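Local atomic coordinates of catechol 1,2-dioxygenase (Pseudomonas putida, PDB entry 2AZQ), a protein that probably catalyses the iron(III)-dependent intradiol cleavage of catechol by dioxygen to cis,cis-muconate, the opening step of catechol breakdown in the beta-ketoadipate pathway. Residues A[146-157]-A[175-185]. Sequence-based numbering, arbitrary orientation.
Sequences PLAGATVDLWHA and LRRRIITDAEG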
loop_
_atom_site.group_PDB
_atom_site.type_symbol
_atom_site.label_atom_id
_atom_site.label_comp_id
_atom_site.label_asym_id
_atom_site.label_seq_id
_atom_site.Cartn_x
_atom_site.Cartn_y
_atom_site.Cartn_z
ATOM N N PRO A 146 -30.249 -1.708 -33.132
ATOM C CA PRO A 146 -29.554 -0.452 -32.885
ATOM C C PRO A 146 -30.220 0.280 -31.746
ATOM O O PRO A 146 -31.446 0.344 -31.673
ATOM C CB PRO A 146 -29.727 0.302 -34.201
ATOM C CG PRO A 146 -29.811 -0.797 -35.193
ATOM C CD PRO A 146 -30.822 -1.682 -34.485
ATOM N N LEU A 147 -29.388 0.805 -30.855
ATOM C CA LEU A 147 -29.820 1.583 -29.718
ATOM C C LEU A 147 -29.335 2.983 -30.031
ATOM O O LEU A 147 -28.143 3.254 -29.932
ATOM C CB LEU A 147 -29.114 1.109 -28.454
ATOM C CG LEU A 147 -29.681 0.012 -27.559
ATOM C CD1 LEU A 147 -28.588 -0.967 -27.106
ATOM C CD2 LEU A 147 -30.347 0.705 -26.369
ATOM N N ALA A 148 -30.224 3.871 -30.445
ATOM C CA ALA A 148 -29.779 5.234 -30.703
ATOM C C ALA A 148 -29.553 5.904 -29.342
ATOM O O ALA A 148 -30.192 5.544 -28.344
ATOM C CB ALA A 148 -30.834 5.991 -31.492
ATOM N N GLY A 149 -28.630 6.857 -29.287
ATOM C CA GLY A 149 -28.386 7.553 -28.028
ATOM C C GLY A 149 -27.615 6.884 -26.894
ATOM O O GLY A 149 -27.692 7.349 -25.769
ATOM N N ALA A 150 -26.901 5.788 -27.147
ATOM C CA ALA A 150 -26.101 5.179 -26.084
ATOM C C ALA A 150 -24.776 5.936 -26.139
ATOM O O ALA A 150 -24.392 6.464 -27.194
ATOM C CB ALA A 150 -25.864 3.717 -26.351
ATOM N N THR A 151 -24.088 6.002 -25.007
ATOM C CA THR A 151 -22.808 6.698 -24.918
ATOM C C THR A 151 -21.636 5.742 -24.989
ATOM O O THR A 151 -21.594 4.781 -24.239
ATOM C CB THR A 151 -22.708 7.471 -23.587
ATOM O OG1 THR A 151 -23.549 8.624 -23.645
ATOM C CG2 THR A 151 -21.277 7.886 -23.300
ATOM N N VAL A 152 -20.709 5.944 -25.908
ATOM C CA VAL A 152 -19.550 5.068 -25.886
ATOM C C VAL A 152 -18.409 5.989 -25.448
ATOM O O VAL A 152 -18.062 6.965 -26.146
ATOM C CB VAL A 152 -19.220 4.348 -27.258
ATOM C CG1 VAL A 152 -20.416 4.368 -28.198
ATOM C CG2 VAL A 152 -17.952 4.916 -27.868
ATOM N N ASP A 153 -17.892 5.688 -24.253
ATOM C CA ASP A 153 -16.811 6.422 -23.582
ATOM C C ASP A 153 -15.466 5.727 -23.854
ATOM O O ASP A 153 -15.209 4.671 -23.266
ATOM C CB ASP A 153 -17.072 6.379 -22.092
ATOM C CG ASP A 153 -16.477 7.538 -21.361
ATOM O OD1 ASP A 153 -15.361 7.963 -21.749
ATOM O OD2 ASP A 153 -17.124 7.990 -20.381
ATOM N N LEU A 154 -14.606 6.311 -24.697
ATOM C CA LEU A 154 -13.335 5.658 -25.024
ATOM C C LEU A 154 -12.040 6.429 -24.807
ATOM O O LEU A 154 -11.972 7.645 -24.979
ATOM C CB LEU A 154 -13.343 5.157 -26.483
ATOM C CG LEU A 154 -13.275 6.137 -27.677
ATOM C CD1 LEU A 154 -13.242 5.301 -28.962
ATOM C CD2 LEU A 154 -14.443 7.111 -27.694
ATOM N N TRP A 155 -10.997 5.692 -24.440
ATOM C CA TRP A 155 -9.681 6.278 -24.204
ATOM C C TRP A 155 -8.595 5.282 -24.613
ATOM O O TRP A 155 -8.788 4.082 -24.463
ATOM C CB TRP A 155 -9.542 6.693 -22.726
ATOM C CG TRP A 155 -9.576 5.597 -21.666
ATOM C CD1 TRP A 155 -8.504 5.119 -20.957
ATOM C CD2 TRP A 155 -10.736 4.920 -21.122
ATOM N NE1 TRP A 155 -8.916 4.202 -20.010
ATOM C CE2 TRP A 155 -10.275 4.059 -20.086
ATOM C CE3 TRP A 155 -12.109 4.957 -21.402
ATOM C CZ2 TRP A 155 -11.133 3.247 -19.338
ATOM C CZ3 TRP A 155 -12.964 4.139 -20.649
ATOM C CH2 TRP A 155 -12.464 3.297 -19.630
ATOM N N HIS A 156 -7.486 5.772 -25.168
ATOM C CA HIS A 156 -6.392 4.891 -25.573
ATOM C C HIS A 156 -5.080 5.641 -25.649
ATOM O O HIS A 156 -5.070 6.885 -25.687
ATOM C CB HIS A 156 -6.698 4.178 -26.906
ATOM C CG HIS A 156 -6.638 5.052 -28.132
ATOM N ND1 HIS A 156 -5.451 5.475 -28.696
ATOM C CD2 HIS A 156 -7.620 5.525 -28.939
ATOM C CE1 HIS A 156 -5.703 6.167 -29.793
ATOM N NE2 HIS A 156 -7.011 6.214 -29.964
ATOM N N ALA A 157 -3.980 4.887 -25.640
ATOM C CA ALA A 157 -2.651 5.471 -25.690
ATOM C C ALA A 157 -2.333 6.029 -27.069
ATOM O O ALA A 157 -3.002 5.728 -28.048
ATOM C CB ALA A 157 -1.620 4.448 -25.307
ATOM N N LEU A 175 -7.014 11.759 -27.251
ATOM C CA LEU A 175 -7.401 10.357 -27.390
ATOM C C LEU A 175 -8.460 9.962 -26.343
ATOM O O LEU A 175 -8.533 8.808 -25.908
ATOM C CB LEU A 175 -6.161 9.461 -27.274
ATOM C CG LEU A 175 -5.038 10.000 -28.159
ATOM C CD1 LEU A 175 -3.837 9.077 -28.083
ATOM C CD2 LEU A 175 -5.536 10.123 -29.594
ATOM N N ARG A 176 -9.283 10.926 -25.942
ATOM C CA ARG A 176 -10.342 10.690 -24.952
ATOM C C ARG A 176 -11.655 11.360 -25.362
ATOM O O ARG A 176 -11.716 12.580 -25.518
ATOM C CB ARG A 176 -9.910 11.225 -23.584
ATOM C CG ARG A 176 -8.842 10.378 -22.886
ATOM C CD ARG A 176 -8.174 11.081 -21.687
ATOM N NE ARG A 176 -7.221 10.198 -21.021
ATOM C CZ ARG A 176 -7.587 9.180 -20.256
ATOM N NH1 ARG A 176 -8.885 8.951 -20.074
ATOM N NH2 ARG A 176 -6.675 8.391 -19.709
ATOM N N ARG A 177 -12.711 10.573 -25.523
ATOM C CA ARG A 177 -13.995 11.139 -25.918
ATOM C C ARG A 177 -15.248 10.327 -25.537
ATOM O O ARG A 177 -15.227 9.106 -25.317
ATOM C CB ARG A 177 -14.049 11.353 -27.453
ATOM C CG ARG A 177 -13.071 12.352 -28.073
ATOM C CD ARG A 177 -13.404 13.800 -27.719
ATOM N NE ARG A 177 -12.508 14.744 -28.390
ATOM C CZ ARG A 177 -11.203 14.897 -28.137
ATOM N NH1 ARG A 177 -10.503 15.789 -28.823
ATOM N NH2 ARG A 177 -10.602 14.187 -27.192
ATOM N N ARG A 178 -16.363 11.036 -25.484
ATOM C CA ARG A 178 -17.627 10.399 -25.233
ATOM C C ARG A 178 -18.466 10.632 -26.489
ATOM O O ARG A 178 -18.881 11.756 -26.782
ATOM C CB ARG A 178 -18.282 10.971 -23.980
ATOM C CG ARG A 178 -17.888 10.271 -22.679
ATOM C CD ARG A 178 -18.592 10.933 -21.499
ATOM N NE ARG A 178 -18.080 12.282 -21.318
ATOM C CZ ARG A 178 -18.731 13.274 -20.719
ATOM N NH1 ARG A 178 -19.943 13.088 -20.226
ATOM N NH2 ARG A 178 -18.162 14.467 -20.617
ATOM N N ILE A 179 -18.653 9.551 -27.247
ATOM C CA ILE A 179 -19.418 9.560 -28.503
ATOM C C ILE A 179 -20.856 9.105 -28.278
ATOM O O ILE A 179 -21.070 8.049 -27.711
ATOM C CB ILE A 179 -18.766 8.601 -29.563
ATOM C CG1 ILE A 179 -17.396 9.123 -29.990
ATOM C CG2 ILE A 179 -19.632 8.511 -30.786
ATOM C CD1 ILE A 179 -16.623 8.191 -30.895
ATOM N N ILE A 180 -21.831 9.902 -28.708
ATOM C CA ILE A 180 -23.265 9.536 -28.582
ATOM C C ILE A 180 -23.725 8.801 -29.848
ATOM O O ILE A 180 -23.583 9.338 -30.944
ATOM C CB ILE A 180 -24.201 10.765 -28.495
ATOM C CG1 ILE A 180 -23.765 11.715 -27.373
ATOM C CG2 ILE A 180 -25.622 10.288 -28.348
ATOM C CD1 ILE A 180 -23.631 11.091 -26.038
ATOM N N THR A 181 -24.286 7.605 -29.740
ATOM C CA THR A 181 -24.700 6.933 -30.979
ATOM C C THR A 181 -25.882 7.624 -31.663
ATOM O O THR A 181 -26.760 8.148 -30.988
ATOM C CB THR A 181 -25.038 5.412 -30.764
ATOM O OG1 THR A 181 -25.945 5.237 -29.669
ATOM C CG2 THR A 181 -23.776 4.622 -30.527
ATOM N N ASP A 182 -25.886 7.640 -33.002
ATOM C CA ASP A 182 -26.977 8.262 -33.777
ATOM C C ASP A 182 -28.227 7.359 -34.000
ATOM O O ASP A 182 -28.333 6.250 -33.458
ATOM C CB ASP A 182 -26.435 8.786 -35.123
ATOM C CG ASP A 182 -25.892 7.686 -36.031
ATOM O OD1 ASP A 182 -25.027 7.985 -36.886
ATOM O OD2 ASP A 182 -26.330 6.525 -35.930
ATOM N N ALA A 183 -29.183 7.855 -34.781
ATOM C CA ALA A 183 -30.415 7.118 -35.067
ATOM C C ALA A 183 -30.148 5.674 -35.438
ATOM O O ALA A 183 -30.880 4.779 -35.026
ATOM C CB ALA A 183 -31.195 7.800 -36.196
ATOM N N GLU A 184 -29.118 5.442 -36.236
ATOM C CA GLU A 184 -28.798 4.081 -36.630
ATOM C C GLU A 184 -27.994 3.354 -35.527
ATOM O O GLU A 184 -27.534 2.224 -35.699
ATOM C CB GLU A 184 -28.045 4.109 -37.954
ATOM C CG GLU A 184 -27.558 2.754 -38.413
ATOM C CD GLU A 184 -26.753 2.827 -39.712
ATOM O OE1 GLU A 184 -26.027 3.848 -39.885
ATOM O OE2 GLU A 184 -26.828 1.861 -40.531
ATOM N N GLY A 185 -27.854 4.013 -34.381
ATOM C CA GLY A 185 -27.129 3.434 -33.267
ATOM C C GLY A 185 -25.648 3.265 -33.512
ATOM O O GLY A 185 -25.019 2.370 -32.955
#
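Trp155 and His156 both hold CG between the backbone N and the carbonyl carbon (chi1 64° and 73°), which carries the indole away from strand 176-180, leaving Trp155 CB beside the Arg176 guanidinium, and sets the imidazole beneath Leu175. They stand at one end of an antiparallel ladder between strands 151-155 and 176-180, part of the beta-sheet core of the intradiol dioxygenase fold. Five bridges, Thr151–Ile180 to Trp155–Arg176, define the register; in the hydrogen-bonded pair Val152–Ile179, Val152 N donates to Ile179 O at 2.8 Å and Ile179 N returns a bond to Val152 O.

On the face carrying Trp155, the extended Arg176 chain brings one face of its guanidinium against Trp155 CB, 3.5 Å from NH1, while NH2 bonds Leu109 O. The indole itself stacks on the iron ligand His223, so this end of the ladder forms second-shell structure beside the ferric site. Asp153 and Arg178 run side by side, but Asp153 OD2 meets the aliphatic CG of Arg178 at 3.3 Å; Tyr110 OH bonds that oxygen, and Arg178 NH2 reaches Ala114 O.

Leu175 CB sits over the centre of the His156 ring, 4.2 Å from its centroid and 10° off the normal, a CH-pi contact. Hydrogen bonds from ND1 to Ala157 O and between NE2 and Ser191 OG are consistent with a fixed ring rotation. Replacing His156 by alanine would probably leave Leu175 CB without its aromatic floor and both Ala157 O and Ser191 OG without this partner. Beyond the strands, Gly149 N donates to Thr181 O, and Thr181 OG1 accepts from Ala150 N at 2.8 Å.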